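Local coordinates for protein uracil-DNA glycosylase (Sulfolobus tokodaii str. 7, PDB 4ZBY) that belongs to the uracil-DNA glycosylase superfamily, carries an iron/sulfur cluster and holds uracil in a pocket at the end of its central beta-sheet, at residues Ala35-Glu46 / Gln77-Pro88; Met114-Gly122 / Phe182-Thr191. All coordinates share one frame; numbering follows the deposited sequence.

Contact 1: residues Ala35-Glu46 / Gln77-Pro88. With URA (uracil), chain C; SF4 (iron/sulfur cluster), chain B.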
loop_
_atom_site.group_PDB
_atom_site.type_symbol
_atom_site.label_atom_id
_atom_site.label_comp_id
_atom_site.label_asym_id
_atom_site.label_seq_id
_atom_site.Cartn_x
_atom_site.Cartn_y
_atom_site.Cartn_z
ATOM N N ALA A 35 -3.892 -11.976 5.189
ATOM C CA ALA A 35 -2.480 -11.661 4.920
ATOM C C ALA A 35 -1.738 -11.179 6.162
ATOM O O ALA A 35 -2.227 -10.346 6.928
ATOM C CB ALA A 35 -2.359 -10.596 3.819
ATOM N N GLU A 36 -0.542 -11.708 6.353
ATOM C CA GLU A 36 0.324 -11.121 7.387
ATOM C C GLU A 36 0.985 -9.837 6.926
ATOM O O GLU A 36 1.355 -9.007 7.763
ATOM C CB GLU A 36 1.378 -12.116 7.815
ATOM C CG GLU A 36 0.752 -13.224 8.639
ATOM C CD GLU A 36 1.773 -14.199 9.172
ATOM O OE1 GLU A 36 2.963 -14.053 8.837
ATOM O OE2 GLU A 36 1.376 -15.096 9.940
ATOM N N ILE A 37 1.178 -9.681 5.619
ATOM C CA ILE A 37 1.785 -8.449 5.091
ATOM C C ILE A 37 0.838 -7.732 4.144
ATOM O O ILE A 37 0.318 -8.296 3.182
ATOM C CB ILE A 37 3.103 -8.723 4.348
ATOM C CG1 ILE A 37 4.023 -9.608 5.198
ATOM C CG2 ILE A 37 3.754 -7.387 3.929
ATOM C CD1 ILE A 37 5.364 -9.984 4.534
ATOM N N MET A 38 0.632 -6.461 4.418
ATOM C CA MET A 38 -0.241 -5.641 3.604
ATOM C C MET A 38 0.646 -4.562 2.978
ATOM O O MET A 38 1.455 -3.944 3.679
ATOM C CB MET A 38 -1.363 -5.062 4.483
ATOM C CG MET A 38 -2.354 -4.173 3.800
ATOM S SD MET A 38 -3.686 -3.815 5.012
ATOM C CE MET A 38 -4.649 -2.772 3.948
ATOM N N PHE A 39 0.543 -4.371 1.664
ATOM C CA PHE A 39 1.310 -3.327 0.949
ATOM C C PHE A 39 0.370 -2.211 0.574
ATOM O O PHE A 39 -0.708 -2.462 0.040
ATOM C CB PHE A 39 1.962 -3.903 -0.321
ATOM C CG PHE A 39 2.976 -4.960 -0.027
ATOM C CD1 PHE A 39 4.314 -4.621 0.131
ATOM C CD2 PHE A 39 2.576 -6.262 0.169
ATOM C CE1 PHE A 39 5.256 -5.590 0.449
ATOM C CE2 PHE A 39 3.507 -7.252 0.488
ATOM C CZ PHE A 39 4.844 -6.908 0.623
ATOM N N VAL A 40 0.773 -0.983 0.840
ATOM C CA VAL A 40 -0.080 0.159 0.488
ATOM C C VAL A 40 0.695 1.160 -0.328
ATOM O O VAL A 40 1.671 1.732 0.156
ATOM C CB VAL A 40 -0.632 0.874 1.750
ATOM C CG1 VAL A 40 -1.644 1.961 1.366
ATOM C CG2 VAL A 40 -1.267 -0.136 2.704
ATOM N N GLY A 41 0.253 1.373 -1.566
ATOM C CA GLY A 41 0.848 2.404 -2.402
ATOM C C GLY A 41 0.070 3.704 -2.402
ATOM O O GLY A 41 -0.764 3.969 -1.542
ATOM N N GLU A 42 0.374 4.538 -3.391
ATOM C CA GLU A 42 -0.223 5.866 -3.524
ATOM C C GLU A 42 -1.603 5.833 -4.205
ATOM O O GLU A 42 -2.637 6.124 -3.584
ATOM C CB GLU A 42 0.723 6.771 -4.318
ATOM C CG GLU A 42 0.148 8.163 -4.599
ATOM C CD GLU A 42 1.051 9.009 -5.482
ATOM O OE1 GLU A 42 2.187 8.570 -5.796
ATOM O OE2 GLU A 42 0.614 10.118 -5.864
ATOM N N ALA A 43 -1.593 5.503 -5.487
ATOM C CA ALA A 43 -2.811 5.471 -6.295
ATOM C C ALA A 43 -2.525 4.672 -7.553
ATOM O O ALA A 43 -1.353 4.526 -7.954
ATOM C CB ALA A 43 -3.292 6.908 -6.633
ATOM N N PRO A 44 -3.579 4.162 -8.194
ATOM C CA PRO A 44 -3.426 3.450 -9.463
ATOM C C PRO A 44 -2.741 4.282 -10.526
ATOM O O PRO A 44 -2.987 5.490 -10.643
ATOM C CB PRO A 44 -4.879 3.174 -9.899
ATOM C CG PRO A 44 -5.682 3.271 -8.689
ATOM C CD PRO A 44 -4.977 4.170 -7.719
ATOM N N GLY A 45 -1.908 3.638 -11.333
ATOM C CA GLY A 45 -1.471 4.276 -12.553
ATOM C C GLY A 45 -2.294 3.825 -13.747
ATOM O O GLY A 45 -3.408 3.313 -13.607
ATOM N N GLU A 46 -1.729 4.012 -14.936
ATOM C CA GLU A 46 -2.443 3.740 -16.173
ATOM C C GLU A 46 -2.857 2.274 -16.324
ATOM O O GLU A 46 -4.000 1.978 -16.692
ATOM C CB GLU A 46 -1.573 4.158 -17.376
ATOM C CG GLU A 46 -2.244 3.987 -18.716
ATOM C CD GLU A 46 -1.364 4.439 -19.874
ATOM O OE1 GLU A 46 -0.196 4.812 -19.638
ATOM O OE2 GLU A 46 -1.850 4.421 -21.024
ATOM N N GLN A 77 -0.671 -14.378 -1.495
ATOM C CA GLN A 77 -0.448 -14.618 -0.072
ATOM C C GLN A 77 -0.360 -13.323 0.711
ATOM O O GLN A 77 -0.284 -13.360 1.928
ATOM C CB GLN A 77 0.834 -15.419 0.173
ATOM C CG GLN A 77 0.856 -16.820 -0.419
ATOM C CD GLN A 77 2.203 -17.491 -0.312
ATOM O OE1 GLN A 77 3.142 -17.125 -0.997
ATOM N NE2 GLN A 77 2.299 -18.506 0.540
ATOM N N VAL A 78 -0.381 -12.187 0.015
ATOM C CA VAL A 78 -0.308 -10.880 0.696
ATOM C C VAL A 78 -1.535 -10.071 0.317
ATOM O O VAL A 78 -2.403 -10.581 -0.422
ATOM C CB VAL A 78 0.963 -10.128 0.328
ATOM C CG1 VAL A 78 2.168 -10.967 0.778
ATOM C CG2 VAL A 78 1.030 -9.856 -1.184
ATOM N N PHE A 79 -1.666 -8.853 0.843
ATOM C CA PHE A 79 -2.741 -7.981 0.396
ATOM C C PHE A 79 -2.137 -6.693 -0.102
ATOM O O PHE A 79 -1.238 -6.140 0.538
ATOM C CB PHE A 79 -3.764 -7.701 1.512
ATOM C CG PHE A 79 -5.028 -7.056 1.002
ATOM C CD1 PHE A 79 -5.129 -5.683 0.925
ATOM C CD2 PHE A 79 -6.106 -7.842 0.573
ATOM C CE1 PHE A 79 -6.301 -5.072 0.439
ATOM C CE2 PHE A 79 -7.269 -7.257 0.078
ATOM C CZ PHE A 79 -7.350 -5.862 0.003
ATOM N N ILE A 80 -2.604 -6.233 -1.264
ATOM C CA ILE A 80 -1.992 -5.069 -1.918
ATOM C C ILE A 80 -3.060 -4.054 -2.292
ATOM O O ILE A 80 -4.047 -4.410 -2.934
ATOM C CB ILE A 80 -1.244 -5.482 -3.205
ATOM C CG1 ILE A 80 -0.110 -6.465 -2.881
ATOM C CG2 ILE A 80 -0.717 -4.227 -3.920
ATOM C CD1 ILE A 80 0.531 -7.089 -4.167
ATOM N N THR A 81 -2.884 -2.819 -1.853
ATOM C CA THR A 81 -3.841 -1.787 -2.209
ATOM C C THR A 81 -3.136 -0.431 -2.191
ATOM O O THR A 81 -1.910 -0.376 -2.194
ATOM C CB THR A 81 -5.071 -1.829 -1.263
ATOM O OG1 THR A 81 -6.074 -0.917 -1.750
ATOM C CG2 THR A 81 -4.699 -1.487 0.170
ATOM N N ASN A 82 -3.924 0.639 -2.220
ATOM C CA ASN A 82 -3.421 2.012 -2.258
ATOM C C ASN A 82 -4.265 2.896 -1.368
ATOM O O ASN A 82 -5.405 2.568 -1.081
ATOM C CB ASN A 82 -3.452 2.595 -3.675
ATOM C CG ASN A 82 -2.529 1.869 -4.638
ATOM O OD1 ASN A 82 -1.321 2.004 -4.569
ATOM N ND2 ASN A 82 -3.106 1.098 -5.548
ATOM N N VAL A 83 -3.721 4.045 -0.968
ATOM C CA VAL A 83 -4.477 4.965 -0.128
ATOM C C VAL A 83 -5.620 5.617 -0.930
ATOM O O VAL A 83 -6.694 5.888 -0.381
ATOM C CB VAL A 83 -3.544 6.030 0.502
ATOM C CG1 VAL A 83 -2.868 6.862 -0.573
ATOM C CG2 VAL A 83 -4.303 6.913 1.484
ATOM N N VAL A 84 -5.406 5.836 -2.233
ATOM C CA VAL A 84 -6.449 6.321 -3.115
ATOM C C VAL A 84 -6.677 5.252 -4.179
ATOM O O VAL A 84 -5.718 4.640 -4.665
ATOM C CB VAL A 84 -6.053 7.669 -3.758
ATOM C CG1 VAL A 84 -6.944 8.020 -4.936
ATOM C CG2 VAL A 84 -6.134 8.759 -2.683
ATOM N N LYS A 85 -7.934 5.013 -4.522
ATOM C CA LYS A 85 -8.226 3.841 -5.331
ATOM C C LYS A 85 -8.650 4.106 -6.786
ATOM O O LYS A 85 -8.936 3.163 -7.548
ATOM C CB LYS A 85 -9.253 2.991 -4.576
ATOM C CG LYS A 85 -8.604 2.402 -3.295
ATOM C CD LYS A 85 -9.644 2.000 -2.287
ATOM C CE LYS A 85 -9.116 0.940 -1.349
ATOM N NZ LYS A 85 -7.962 1.362 -0.493
ATOM N N CYS A 86 -8.619 5.370 -7.206
ATOM C CA CYS A 86 -8.793 5.706 -8.615
ATOM C C CYS A 86 -7.595 6.488 -9.123
ATOM O O CYS A 86 -6.943 7.183 -8.365
ATOM C CB CYS A 86 -10.058 6.521 -8.842
ATOM S SG CYS A 86 -11.517 5.534 -8.383
ATOM N N ARG A 87 -7.305 6.319 -10.407
ATOM C CA ARG A 87 -6.181 7.015 -11.064
ATOM C C ARG A 87 -6.404 8.514 -11.187
ATOM O O ARG A 87 -7.328 8.953 -11.850
ATOM C CB ARG A 87 -5.960 6.434 -12.464
ATOM C CG ARG A 87 -4.748 6.988 -13.201
ATOM C CD ARG A 87 -4.869 6.736 -14.695
ATOM N NE ARG A 87 -3.624 7.050 -15.386
ATOM C CZ ARG A 87 -3.482 7.052 -16.709
ATOM N NH1 ARG A 87 -2.308 7.347 -17.244
ATOM N NH2 ARG A 87 -4.509 6.755 -17.494
ATOM N N PRO A 88 -5.527 9.311 -10.576
ATOM C CA PRO A 88 -5.670 10.751 -10.790
ATOM C C PRO A 88 -5.310 11.089 -12.221
ATOM O O PRO A 88 -4.484 10.401 -12.814
ATOM C CB PRO A 88 -4.679 11.361 -9.794
ATOM C CG PRO A 88 -4.514 10.296 -8.731
ATOM C CD PRO A 88 -4.587 8.989 -9.488
HETATM N N1 URA C . 1.609 3.056 -8.125
HETATM C C2 URA C . 0.969 2.903 -6.945
HETATM O O2 URA C . 1.115 3.663 -6.006
HETATM N N3 URA C . 0.006 1.973 -6.913
HETATM C C4 URA C . -0.378 1.180 -7.935
HETATM O O4 URA C . -1.223 0.322 -7.742
HETATM C C5 URA C . 0.319 1.359 -9.146
HETATM C C6 URA C . 1.305 2.284 -9.222
HETATM FE FE1 SF4 B . -12.554 8.779 -5.042
HETATM FE FE2 SF4 B . -14.203 6.748 -4.526
HETATM FE FE3 SF4 B . -12.283 6.464 -6.395
HETATM FE FE4 SF4 B . -11.633 6.580 -3.813
HETATM S S1 SF4 B . -12.822 4.935 -4.836
HETATM S S2 SF4 B . -10.601 7.660 -5.490
HETATM S S3 SF4 B . -13.185 8.052 -3.013
HETATM S S4 SF4 B . -14.067 7.931 -6.450
HETATM O O HOH W 1 1.106 -12.252 4.040
#
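Asn82 lies beside Gly41 where the parallel strands 37-41 and 79-82 end, and its side-chain amide meets uracil at N3 and O4. Its CB packs 3.6 Å from Glu42 O. CG stands anti to the carbonyl carbon (chi1 -64°), which carries the amide to the ligand. OD1 accepts from uracil N3 at 2.7 Å in a nearly straight bond (168°), and ND2 donates to uracil O4 at 3.0 Å. On the other segment Glu42 N donates to uracil O2 (2.9 Å), while Ala43 N adds a weak bond to the same oxygen.

Upstream the backbones form a regular ladder through Ile37, Phe79, Phe39, Thr81 and Gly41, with CA-H...O contacts between its rungs. Val78 CB meets the ring of Phe39 in plane at its edge, at CE2. Beyond the strands Val84 N still binds Glu42 O, Pro44 CD rests on Val84 O at 3.2 Å, and the Arg87 guanidinium lays one face over Glu46 CA. Glu46 itself has a salt bridge to Lys50. Lys85 NZ turns back to Thr81 OG1 and Asn82 O, Thr81 OG1 also bonds Pro28 O, and Cys86 SG binds iron FE3 of the cluster at 2.3 Å.

One acceptor and one donor thus face uracil N3-H and O4, an arrangement consistent with recognition of these two groups; using both ends of the amide would fix its rotation.

Contact 2: residues Met114-Gly122 / Phe182-Thr191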
loop_
_atom_site.group_PDB
_atom_site.type_symbol
_atom_site.label_atom_id
_atom_site.label_comp_id
_atom_site.label_asym_id
_atom_site.label_seq_id
_atom_site.Cartn_x
_atom_site.Cartn_y
_atom_site.Cartn_z
ATOM N N MET A 114 -6.086 -6.720 9.700
ATOM C CA MET A 114 -5.183 -6.666 10.855
ATOM C C MET A 114 -3.861 -7.362 10.589
ATOM O O MET A 114 -3.459 -8.269 11.340
ATOM C CB MET A 114 -5.858 -7.259 12.110
ATOM C CG MET A 114 -7.042 -6.425 12.571
ATOM S SD MET A 114 -6.545 -4.749 13.037
ATOM C CE MET A 114 -5.532 -5.146 14.476
ATOM N N PRO A 115 -3.151 -6.920 9.547
ATOM C CA PRO A 115 -1.883 -7.568 9.195
ATOM C C PRO A 115 -0.802 -7.405 10.270
ATOM O O PRO A 115 -0.817 -6.451 11.089
ATOM C CB PRO A 115 -1.489 -6.849 7.913
ATOM C CG PRO A 115 -2.021 -5.429 8.142
ATOM C CD PRO A 115 -3.345 -5.649 8.824
ATOM N N LYS A 116 0.134 -8.349 10.287
ATOM C CA LYS A 116 1.313 -8.230 11.141
ATOM C C LYS A 116 2.153 -7.007 10.744
ATOM O O LYS A 116 2.733 -6.323 11.596
ATOM C CB LYS A 116 2.174 -9.503 11.030
ATOM C CG LYS A 116 3.434 -9.478 11.903
ATOM C CD LYS A 116 4.216 -10.803 11.756
ATOM C CE LYS A 116 5.353 -10.902 12.775
ATOM N NZ LYS A 116 6.113 -12.183 12.649
ATOM N N ILE A 117 2.265 -6.803 9.441
ATOM C CA ILE A 117 3.117 -5.758 8.879
ATOM C C ILE A 117 2.353 -4.987 7.822
ATOM O O ILE A 117 1.687 -5.600 6.963
ATOM C CB ILE A 117 4.382 -6.362 8.238
ATOM C CG1 ILE A 117 5.227 -7.095 9.269
ATOM C CG2 ILE A 117 5.226 -5.293 7.492
ATOM C CD1 ILE A 117 6.205 -8.061 8.666
ATOM N N ILE A 118 2.446 -3.655 7.874
ATOM C CA ILE A 118 2.043 -2.836 6.741
ATOM C C ILE A 118 3.284 -2.221 6.123
ATOM O O ILE A 118 4.022 -1.506 6.795
ATOM C CB ILE A 118 1.074 -1.715 7.132
ATOM C CG1 ILE A 118 -0.250 -2.304 7.627
ATOM C CG2 ILE A 118 0.814 -0.814 5.928
ATOM C CD1 ILE A 118 -1.154 -1.281 8.316
ATOM N N VAL A 119 3.520 -2.516 4.848
ATOM C CA VAL A 119 4.616 -1.875 4.121
ATOM C C VAL A 119 4.049 -0.672 3.376
ATOM O O VAL A 119 3.187 -0.844 2.509
ATOM C CB VAL A 119 5.264 -2.858 3.126
ATOM C CG1 VAL A 119 6.399 -2.205 2.372
ATOM C CG2 VAL A 119 5.743 -4.103 3.871
ATOM N N THR A 120 4.490 0.531 3.750
ATOM C CA THR A 120 3.958 1.737 3.112
ATOM C C THR A 120 4.959 2.148 2.052
ATOM O O THR A 120 6.070 2.621 2.329
ATOM C CB THR A 120 3.664 2.901 4.100
ATOM O OG1 THR A 120 4.814 3.181 4.889
ATOM C CG2 THR A 120 2.535 2.537 5.066
ATOM N N LEU A 121 4.533 1.949 0.813
ATOM C CA LEU A 121 5.362 2.182 -0.356
ATOM C C LEU A 121 5.233 3.633 -0.785
ATOM O O LEU A 121 4.252 4.009 -1.439
ATOM C CB LEU A 121 4.934 1.251 -1.514
ATOM C CG LEU A 121 4.956 -0.264 -1.250
ATOM C CD1 LEU A 121 4.158 -0.988 -2.357
ATOM C CD2 LEU A 121 6.407 -0.759 -1.183
ATOM N N GLY A 122 6.216 4.445 -0.403
ATOM C CA GLY A 122 6.277 5.828 -0.866
ATOM C C GLY A 122 5.723 6.823 0.141
ATOM O O GLY A 122 5.167 6.435 1.180
ATOM N N PHE A 182 13.403 -4.685 1.751
ATOM C CA PHE A 182 12.564 -5.880 1.684
ATOM C C PHE A 182 13.206 -7.047 2.443
ATOM O O PHE A 182 12.486 -7.864 3.019
ATOM C CB PHE A 182 12.242 -6.260 0.234
ATOM C CG PHE A 182 10.949 -5.664 -0.266
ATOM C CD1 PHE A 182 10.760 -4.302 -0.276
ATOM C CD2 PHE A 182 9.913 -6.477 -0.705
ATOM C CE1 PHE A 182 9.567 -3.743 -0.719
ATOM C CE2 PHE A 182 8.711 -5.919 -1.149
ATOM C CZ PHE A 182 8.536 -4.569 -1.148
ATOM N N LYS A 183 14.539 -7.109 2.469
ATOM C CA LYS A 183 15.242 -8.105 3.289
ATOM C C LYS A 183 14.899 -7.914 4.766
ATOM O O LYS A 183 14.712 -8.884 5.508
ATOM C CB LYS A 183 16.762 -8.021 3.090
ATOM C CG LYS A 183 17.252 -8.460 1.709
ATOM C CD LYS A 183 18.783 -8.375 1.597
ATOM C CE LYS A 183 19.280 -8.818 0.217
ATOM N NZ LYS A 183 20.755 -8.634 0.053
ATOM N N LYS A 184 14.836 -6.655 5.202
ATOM C CA LYS A 184 14.473 -6.361 6.579
ATOM C C LYS A 184 13.031 -6.731 6.861
ATOM O O LYS A 184 12.724 -7.221 7.958
ATOM C CB LYS A 184 14.722 -4.882 6.912
ATOM C CG LYS A 184 16.199 -4.524 6.935
ATOM C CD LYS A 184 16.381 -3.009 7.115
ATOM C CE LYS A 184 17.807 -2.668 7.528
ATOM N NZ LYS A 184 18.778 -2.998 6.453
ATOM N N ILE A 185 12.159 -6.487 5.886
ATOM C CA ILE A 185 10.758 -6.859 5.996
ATOM C C ILE A 185 10.657 -8.385 6.097
ATOM O O ILE A 185 9.883 -8.876 6.916
ATOM C CB ILE A 185 9.918 -6.320 4.828
ATOM C CG1 ILE A 185 9.861 -4.791 4.963
ATOM C CG2 ILE A 185 8.500 -6.950 4.805
ATOM C CD1 ILE A 185 9.413 -4.072 3.685
ATOM N N ARG A 186 11.478 -9.109 5.337
ATOM C CA ARG A 186 11.411 -10.581 5.446
ATOM C C ARG A 186 11.763 -11.010 6.863
ATOM O O ARG A 186 11.097 -11.861 7.445
ATOM C CB ARG A 186 12.329 -11.283 4.453
ATOM C CG ARG A 186 12.112 -12.825 4.494
ATOM C CD ARG A 186 13.267 -13.625 3.998
ATOM N NE ARG A 186 12.984 -15.060 4.109
ATOM C CZ ARG A 186 13.606 -15.915 4.916
ATOM N NH1 ARG A 186 13.230 -17.186 4.904
ATOM N NH2 ARG A 186 14.604 -15.527 5.713
ATOM N N GLU A 187 12.822 -10.428 7.419
ATOM C CA GLU A 187 13.243 -10.818 8.765
ATOM C C GLU A 187 12.120 -10.528 9.765
ATOM O O GLU A 187 11.811 -11.364 10.605
ATOM C CB GLU A 187 14.537 -10.112 9.164
ATOM C CG GLU A 187 15.056 -10.542 10.511
ATOM C CD GLU A 187 16.507 -10.139 10.749
ATOM O OE1 GLU A 187 17.116 -9.550 9.828
ATOM O OE2 GLU A 187 17.039 -10.408 11.851
ATOM N N LEU A 188 11.481 -9.366 9.663
ATOM C CA LEU A 188 10.362 -9.066 10.561
ATOM C C LEU A 188 9.194 -10.051 10.395
ATOM O O LEU A 188 8.528 -10.399 11.364
ATOM C CB LEU A 188 9.865 -7.630 10.330
ATOM C CG LEU A 188 10.860 -6.554 10.757
ATOM C CD1 LEU A 188 10.468 -5.207 10.169
ATOM C CD2 LEU A 188 10.919 -6.458 12.270
ATOM N N ALA A 189 8.962 -10.511 9.172
ATOM C CA ALA A 189 7.822 -11.376 8.909
ATOM C C ALA A 189 8.018 -12.771 9.461
ATOM O O ALA A 189 7.060 -13.403 9.940
ATOM C CB ALA A 189 7.553 -11.436 7.396
ATOM N N ILE A 190 9.253 -13.267 9.405
ATOM C CA ILE A 190 9.509 -14.640 9.835
ATOM C C ILE A 190 9.911 -14.794 11.298
ATOM O O ILE A 190 10.013 -15.919 11.789
ATOM C CB ILE A 190 10.612 -15.338 8.983
ATOM C CG1 ILE A 190 11.985 -14.721 9.229
ATOM C CG2 ILE A 190 10.244 -15.347 7.518
ATOM C CD1 ILE A 190 13.132 -15.614 8.779
ATOM N N THR A 191 10.106 -13.674 11.993
ATOM C CA THR A 191 10.582 -13.698 13.377
ATOM C C THR A 191 9.415 -13.542 14.348
ATOM O O THR A 191 8.658 -12.586 14.236
ATOM C CB THR A 191 11.621 -12.572 13.627
ATOM O OG1 THR A 191 12.689 -12.676 12.670
ATOM C CG2 THR A 191 12.190 -12.672 15.035
#
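Lys116 reaches the end of helix 172-190 with a fully extended chain, CG anti to the backbone N, and its ammonium meets three carbonyl oxygens. NZ donates to Thr191 O at 3.0 Å and to Ala189 O at 3.1 Å, and more weakly to Leu188 O at 3.3 Å. The first two bonds arrive well above their carbonyl planes, 48° and 61° out.

The apolar contacts follow strand 117-121, which runs nearly antiparallel to the helix at 168°. Ile117 CD1 fits against Ala189, 3.8 Å from its CB, and also touches Leu188 CB. Next along the strand, both methyls of Val119 bear on Ile185 CD1, the nearer being CG2 at 3.7 Å. Farther on, Leu121 CD2 comes to the edge of the Phe182 ring at CZ, a looser touch; Ile185 CD1 lies over one face of that ring, and helix 58-71 packs against Phe182 as well.

A helix thus lies along a sheet face through aliphatic groups, as in the three-layer alpha/beta/alpha sandwich of this superfamily. The ammonium lies at the C-terminal end of the helix, where the carbonyls and the helix dipole would be expected to favour a positive charge.

Contacts 1 and 2 share one sheet: strand 37-41 of contact 1 is the direct neighbour of strand 117-121 of contact 2. The probable hydrogen bonds Met38 O to Val119 N (2.8 Å) and Met38 N to Ile117 O (2.9 Å) join them, although their centres are about 15 Å apart. Contact 1, its centre about 4 Å from the chain centre, carries residues of both the uracil and the cluster pockets. Contact 2, its centre about 12 Å from that point, fastens the C-terminal helix to the same sheet. Its Leu121 side chain lies about 6 Å from uracil (nearest atoms) and touches the Phe55 side chain; Phe55 N and His164 NE2 are hydrogen-bonded to uracil.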